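Local coordinates for sialidase B (Streptococcus pneumoniae serotype 4, PDB 4XJW), which cleaves terminal sialic acid residues linked alpha-2,3, alpha-2,6 or alpha-2,8 from oligosaccharides, glycoproteins and glycolipids, at residues I208-T213 with L220-A225; F287-I292 with L452-G457. The protein carries 1 engineered substitution. All blocks are in the same frame, centred on the assembly; numbering follows the deposited sequence.

Interaction 1: residues I208-T213 with L220-A225; sequences IPTLYT and LSSIDA. With OPX ((1s,3R,4S)-1-[(cyclohexylamino)methyl]-3,4-dihydroxycyclopentanesulfonic acid), chain B.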
loop_
_atom_site.group_PDB
_atom_site.type_symbol
_atom_site.label_atom_id
_atom_site.label_comp_id
_atom_site.label_asym_id
_atom_site.label_seq_id
_atom_site.Cartn_x
_atom_site.Cartn_y
_atom_site.Cartn_z
ATOM N N ILE A 208 -1.453 0.298 2.738
ATOM C CA ILE A 208 -1.988 0.967 3.925
ATOM C C ILE A 208 -0.989 1.947 4.575
ATOM O O ILE A 208 -0.589 1.766 5.722
ATOM C CB ILE A 208 -2.489 -0.035 5.009
ATOM C CG1 ILE A 208 -3.125 -1.293 4.404
ATOM C CG2 ILE A 208 -3.511 0.637 5.900
ATOM C CD1 ILE A 208 -4.326 -1.025 3.498
ATOM N N PRO A 209 -0.599 2.999 3.846
ATOM C CA PRO A 209 0.391 3.959 4.353
ATOM C C PRO A 209 -0.195 4.897 5.394
ATOM O O PRO A 209 -1.393 5.217 5.359
ATOM C CB PRO A 209 0.730 4.778 3.111
ATOM C CG PRO A 209 -0.519 4.704 2.261
ATOM C CD PRO A 209 -1.034 3.315 2.473
ATOM N N THR A 210 0.663 5.366 6.297
ATOM C CA THR A 210 0.312 6.409 7.261
ATOM C C THR A 210 1.435 7.448 7.291
ATOM O O THR A 210 2.570 7.166 6.882
ATOM C CB THR A 210 0.063 5.869 8.689
ATOM O OG1 THR A 210 1.315 5.676 9.358
ATOM C CG2 THR A 210 -0.732 4.544 8.663
ATOM N N LEU A 211 1.093 8.656 7.741
ATOM C CA LEU A 211 2.066 9.731 7.989
ATOM C C LEU A 211 1.619 10.501 9.212
ATOM O O LEU A 211 0.436 10.660 9.444
ATOM C CB LEU A 211 2.110 10.696 6.795
ATOM C CG LEU A 211 2.748 10.262 5.479
ATOM C CD1 LEU A 211 2.487 11.302 4.387
ATOM C CD2 LEU A 211 4.238 10.016 5.658
ATOM N N TYR A 212 2.570 11.005 9.988
ATOM C CA TYR A 212 2.246 11.784 11.170
ATOM C C TYR A 212 3.433 12.678 11.484
ATOM O O TYR A 212 4.585 12.227 11.469
ATOM C CB TYR A 212 1.996 10.852 12.357
ATOM C CG TYR A 212 1.338 11.506 13.556
ATOM C CD1 TYR A 212 2.074 12.282 14.449
ATOM C CD2 TYR A 212 -0.009 11.334 13.801
ATOM C CE1 TYR A 212 1.471 12.868 15.555
ATOM C CE2 TYR A 212 -0.621 11.908 14.898
ATOM C CZ TYR A 212 0.121 12.668 15.772
ATOM O OH TYR A 212 -0.510 13.234 16.858
ATOM N N THR A 213 3.153 13.943 11.773
ATOM C CA THR A 213 4.216 14.909 12.047
ATOM C C THR A 213 4.372 15.052 13.554
ATOM O O THR A 213 3.448 15.479 14.249
ATOM C CB THR A 213 3.894 16.260 11.414
ATOM O OG1 THR A 213 3.722 16.081 10.004
ATOM C CG2 THR A 213 5.016 17.267 11.668
ATOM N N LEU A 220 6.895 10.749 10.724
ATOM C CA LEU A 220 6.914 9.294 10.875
ATOM C C LEU A 220 5.907 8.677 9.911
ATOM O O LEU A 220 4.832 9.245 9.663
ATOM C CB LEU A 220 6.548 8.907 12.309
ATOM C CG LEU A 220 6.607 7.432 12.728
ATOM C CD1 LEU A 220 8.029 6.917 12.578
ATOM C CD2 LEU A 220 6.106 7.245 14.166
ATOM N N SER A 221 6.267 7.530 9.343
ATOM C CA SER A 221 5.351 6.784 8.475
ATOM C C SER A 221 5.303 5.341 8.914
ATOM O O SER A 221 6.323 4.750 9.237
ATOM C CB SER A 221 5.814 6.870 7.011
ATOM O OG SER A 221 5.042 6.023 6.151
ATOM N N SER A 222 4.102 4.767 8.926
ATOM C CA SER A 222 3.964 3.316 9.080
ATOM C C SER A 222 3.269 2.706 7.870
ATOM O O SER A 222 2.681 3.425 7.051
ATOM C CB SER A 222 3.255 2.923 10.382
ATOM O OG SER A 222 1.917 3.373 10.425
ATOM N N ILE A 223 3.368 1.383 7.752
ATOM C CA ILE A 223 2.909 0.680 6.559
ATOM C C ILE A 223 2.724 -0.793 6.873
ATOM O O ILE A 223 3.347 -1.319 7.800
ATOM C CB ILE A 223 3.934 0.863 5.400
ATOM C CG1 ILE A 223 3.334 0.485 4.047
ATOM C CG2 ILE A 223 5.167 0.001 5.591
ATOM C CD1 ILE A 223 3.154 1.624 3.147
ATOM N N ASP A 224 1.836 -1.442 6.125
ATOM C CA ASP A 224 1.787 -2.902 6.064
ATOM C C ASP A 224 2.885 -3.365 5.116
ATOM O O ASP A 224 2.871 -3.003 3.939
ATOM C CB ASP A 224 0.469 -3.375 5.443
ATOM C CG ASP A 224 -0.719 -3.360 6.395
ATOM O OD1 ASP A 224 -0.777 -2.586 7.371
ATOM O OD2 ASP A 224 -1.654 -4.140 6.105
ATOM N N ALA A 225 3.831 -4.145 5.633
ATOM C CA ALA A 225 4.827 -4.825 4.829
ATOM C C ALA A 225 4.174 -6.175 4.506
ATOM O O ALA A 225 4.058 -7.033 5.381
ATOM C CB ALA A 225 6.114 -5.010 5.626
HETATM C CAF OPX B . 3.052 22.283 11.410
HETATM C CAG OPX B . 2.818 22.555 12.867
HETATM C CAH OPX B . 3.229 20.817 11.176
HETATM C CAI OPX B . 1.638 21.780 13.373
HETATM C CAJ OPX B . 2.069 20.013 11.686
HETATM C CAK OPX B . 0.791 18.192 13.727
HETATM C CAL OPX B . -1.400 17.257 12.794
HETATM C CAM OPX B . 0.015 15.803 14.070
HETATM C CAO OPX B . -1.702 15.835 12.487
HETATM C CAP OPX B . -0.460 15.117 12.799
HETATM C CAQ OPX B . 1.807 20.310 13.143
HETATM C CAR OPX B . -0.434 17.251 13.941
HETATM N NAN OPX B . 0.579 19.643 13.607
HETATM O OAA OPX B . -1.703 19.174 15.259
HETATM O OAB OPX B . -2.502 16.901 15.571
HETATM O OAC OPX B . -2.090 15.667 11.169
HETATM O OAD OPX B . 0.497 15.266 11.833
HETATM O OAE OPX B . -0.427 17.571 16.576
HETATM S SAS OPX B . -1.312 17.755 15.421
HETATM O O HOH W 1 -0.609 0.075 7.984
#
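The side chains of I208 and D224 cross obliquely, with CG1 of I208 3.6 Å from OD2 of D224. A water joins the same residues: it donates to I208 O at 2.8 Å and to D224 OD1 at 2.7 Å. OD2 of D224 also forms a salt bridge with R226.

T210 is held at three atoms. Its N gives a hydrogen bond to S222 O (2.9 Å). Its O accepts one from S221 OG at 2.8 Å, the hydroxyl oxygen lying nearly in line with the C=O bond. Its OG1 stands between the backbone N and carbonyl carbon (chi1 81°) and is hydrogen-bonded to S222 OG at 2.6 Å.

L220 packs mainly through its backbone. L220 N points straight at Y212 O, 2.8 Å away, with an angle of 176° at the hydrogen. Y212 N returns a bond to L220 O. The two residues form an antiparallel hydrogen-bonded pair. Beyond it the ligand OPX sets its CAP over the centre of one face of the Y212 ring, and T213 N bonds to OAD of the ligand.

The pair of strands is a buried beta hairpin. Strand 237-244 continues the sheet beyond L220-A225. Strand 286-294 packs on T210, Y212, S222 and D224, while L629 of strand 626-631 lies against P209, L211 and S221.

Interaction 2: residues F287-I292 with L452-G457; sequences FIDSSI and LCPGQG. With OPX ((1s,3R,4S)-1-[(cyclohexylamino)methyl]-3,4-dihydroxycyclopentanesulfonic acid), chain B.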
loop_
_atom_site.group_PDB
_atom_site.type_symbol
_atom_site.label_atom_id
_atom_site.label_comp_id
_atom_site.label_asym_id
_atom_site.label_seq_id
_atom_site.Cartn_x
_atom_site.Cartn_y
_atom_site.Cartn_z
ATOM N N PHE A 287 -0.197 -8.837 11.169
ATOM C CA PHE A 287 -0.746 -7.565 11.633
ATOM C C PHE A 287 -1.302 -6.859 10.418
ATOM O O PHE A 287 -0.849 -7.097 9.305
ATOM C CB PHE A 287 0.324 -6.690 12.281
ATOM C CG PHE A 287 1.018 -7.339 13.449
ATOM C CD1 PHE A 287 2.165 -8.107 13.251
ATOM C CD2 PHE A 287 0.538 -7.167 14.743
ATOM C CE1 PHE A 287 2.816 -8.697 14.332
ATOM C CE2 PHE A 287 1.174 -7.764 15.830
ATOM C CZ PHE A 287 2.315 -8.536 15.615
ATOM N N ILE A 288 -2.288 -5.995 10.606
ATOM C CA ILE A 288 -2.859 -5.314 9.450
ATOM C C ILE A 288 -3.514 -4.012 9.890
ATOM O O ILE A 288 -4.126 -3.973 10.948
ATOM C CB ILE A 288 -3.830 -6.256 8.688
ATOM C CG1 ILE A 288 -4.510 -5.532 7.515
ATOM C CG2 ILE A 288 -4.856 -6.877 9.659
ATOM C CD1 ILE A 288 -5.191 -6.486 6.532
ATOM N N ASP A 289 -3.340 -2.948 9.093
ATOM C CA ASP A 289 -3.977 -1.643 9.344
ATOM C C ASP A 289 -3.450 -0.937 10.586
ATOM O O ASP A 289 -3.936 -1.154 11.695
ATOM C CB ASP A 289 -5.516 -1.752 9.400
ATOM C CG ASP A 289 -6.121 -2.150 8.070
ATOM O OD1 ASP A 289 -5.385 -2.185 7.062
ATOM O OD2 ASP A 289 -7.339 -2.440 8.023
ATOM N N SER A 290 -2.458 -0.079 10.388
ATOM C CA SER A 290 -1.839 0.618 11.504
ATOM C C SER A 290 -2.263 2.073 11.605
ATOM O O SER A 290 -2.740 2.673 10.627
ATOM C CB SER A 290 -0.310 0.515 11.440
ATOM O OG SER A 290 0.218 1.201 10.315
ATOM N N SER A 291 -2.045 2.644 12.787
ATOM C CA SER A 291 -2.419 4.029 13.068
ATOM C C SER A 291 -1.459 4.603 14.108
ATOM O O SER A 291 -1.068 3.894 15.047
ATOM C CB SER A 291 -3.863 4.108 13.577
ATOM O OG SER A 291 -4.339 5.435 13.477
ATOM N N ILE A 292 -1.093 5.879 13.951
ATOM C CA ILE A 292 -0.084 6.525 14.800
ATOM C C ILE A 292 -0.615 7.784 15.490
ATOM O O ILE A 292 -1.388 8.539 14.900
ATOM C CB ILE A 292 1.150 6.927 13.970
ATOM C CG1 ILE A 292 1.910 5.693 13.504
ATOM C CG2 ILE A 292 2.102 7.800 14.789
ATOM C CD1 ILE A 292 2.971 6.029 12.457
ATOM N N LEU A 452 -9.332 -1.387 13.387
ATOM C CA LEU A 452 -8.665 -0.099 13.490
ATOM C C LEU A 452 -8.776 0.670 12.184
ATOM O O LEU A 452 -8.616 0.106 11.101
ATOM C CB LEU A 452 -7.203 -0.295 13.859
ATOM C CG LEU A 452 -6.407 0.943 14.250
ATOM C CD1 LEU A 452 -6.880 1.516 15.566
ATOM C CD2 LEU A 452 -4.931 0.573 14.327
ATOM N N CYS A 453 -9.046 1.964 12.287
ATOM C CA CYS A 453 -9.010 2.823 11.112
ATOM C C CYS A 453 -7.573 3.215 10.820
ATOM O O CYS A 453 -6.907 3.827 11.663
ATOM C CB CYS A 453 -9.839 4.089 11.334
ATOM S SG CYS A 453 -11.585 3.751 11.682
ATOM N N PRO A 454 -7.070 2.864 9.628
ATOM C CA PRO A 454 -5.659 3.190 9.370
ATOM C C PRO A 454 -5.416 4.674 9.189
ATOM O O PRO A 454 -6.281 5.410 8.703
ATOM C CB PRO A 454 -5.349 2.452 8.075
ATOM C CG PRO A 454 -6.680 2.207 7.413
ATOM C CD PRO A 454 -7.702 2.116 8.525
ATOM N N GLY A 455 -4.227 5.113 9.593
ATOM C CA GLY A 455 -3.817 6.482 9.389
ATOM C C GLY A 455 -3.307 7.111 10.664
ATOM O O GLY A 455 -2.305 6.668 11.232
ATOM N N GLN A 456 -3.992 8.159 11.100
ATOM C CA GLN A 456 -3.628 8.912 12.295
ATOM C C GLN A 456 -4.632 8.685 13.399
ATOM O O GLN A 456 -5.839 8.586 13.159
ATOM C CB GLN A 456 -3.563 10.421 11.985
ATOM C CG GLN A 456 -2.529 10.813 10.921
ATOM C CD GLN A 456 -2.438 12.313 10.666
ATOM O OE1 GLN A 456 -3.269 13.091 11.141
ATOM N NE2 GLN A 456 -1.420 12.723 9.910
ATOM N N GLY A 457 -4.132 8.598 14.624
ATOM C CA GLY A 457 -4.960 8.838 15.790
ATOM C C GLY A 457 -4.973 10.344 15.990
ATOM O O GLY A 457 -4.298 11.085 15.246
HETATM C CAF OPX B . 3.052 22.283 11.410
HETATM C CAG OPX B . 2.818 22.555 12.867
HETATM C CAH OPX B . 3.229 20.817 11.176
HETATM C CAI OPX B . 1.638 21.780 13.373
HETATM C CAJ OPX B . 2.069 20.013 11.686
HETATM C CAK OPX B . 0.791 18.192 13.727
HETATM C CAL OPX B . -1.400 17.257 12.794
HETATM C CAM OPX B . 0.015 15.803 14.070
HETATM C CAO OPX B . -1.702 15.835 12.487
HETATM C CAP OPX B . -0.460 15.117 12.799
HETATM C CAQ OPX B . 1.807 20.310 13.143
HETATM C CAR OPX B . -0.434 17.251 13.941
HETATM N NAN OPX B . 0.579 19.643 13.607
HETATM O OAA OPX B . -1.703 19.174 15.259
HETATM O OAB OPX B . -2.502 16.901 15.571
HETATM O OAC OPX B . -2.090 15.667 11.169
HETATM O OAD OPX B . 0.497 15.266 11.833
HETATM O OAE OPX B . -0.427 17.571 16.576
HETATM S SAS OPX B . -1.312 17.755 15.421
HETATM O O HOH W 2 -7.170 4.540 14.131
#
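The ring of P454 meets S290 at its CB, which lies 3.7 Å from S290 O. The other flat group is the Q456 carboxamide, whose O/N end meets OAC of the ligand OPX. Its OE1 accepts a hydrogen bond from OAC at 2.8 Å, and its NE2 makes a weak one to the same oxygen. NE2 is also bonded to L211 O, which helps to fix the amide.

S291 and G455, then I292 and Q456, are parallel bridge pairs. Three backbone hydrogen bonds join the strands. G455 N bonds to S290 O at 3.0 Å, I292 N to G455 O at 3.1 Å, and G457 N to I292 O at 2.8 Å. G455 has backbone angles that suit a residue without CB. CD2 of L452 touches D289 O and lies 3.8 Å from S291 CB. S291 OG, anti to its backbone N (chi1 -163°), donates to a water that in turn donates to C453 O at 2.6 Å.

Parallel pairing of innermost strands from successive blades is consistent with the sialidase beta-propeller. P454 lies about 4 Å, side chain to side chain, from both E503, predicted to be catalytic, and Y615, the probable nucleophile. The contact thus joins the wall of the probable active site to the OPX pocket at Q456.

From the N terminus, the chain first enters interaction 1. It closes a short hairpin, with six residues between its segments. Interaction 2 opens only afterwards and closes a loop of 159 residues, which includes strands 301-308 and 420-426 and the separate sheet spanning 324-414. The two contacts are thus in series and neither nest nor cross. In space the centres of interaction 1 and interaction 2 lie about 8 Å apart. S222 OG bonds to S290 OG, and Y212 CD2 packs on I292 O. The hairpin 205-226 is thereby tied to the mixed sheet that holds 286-294 and 451-459. Both contacts also supply residues to the OPX pocket.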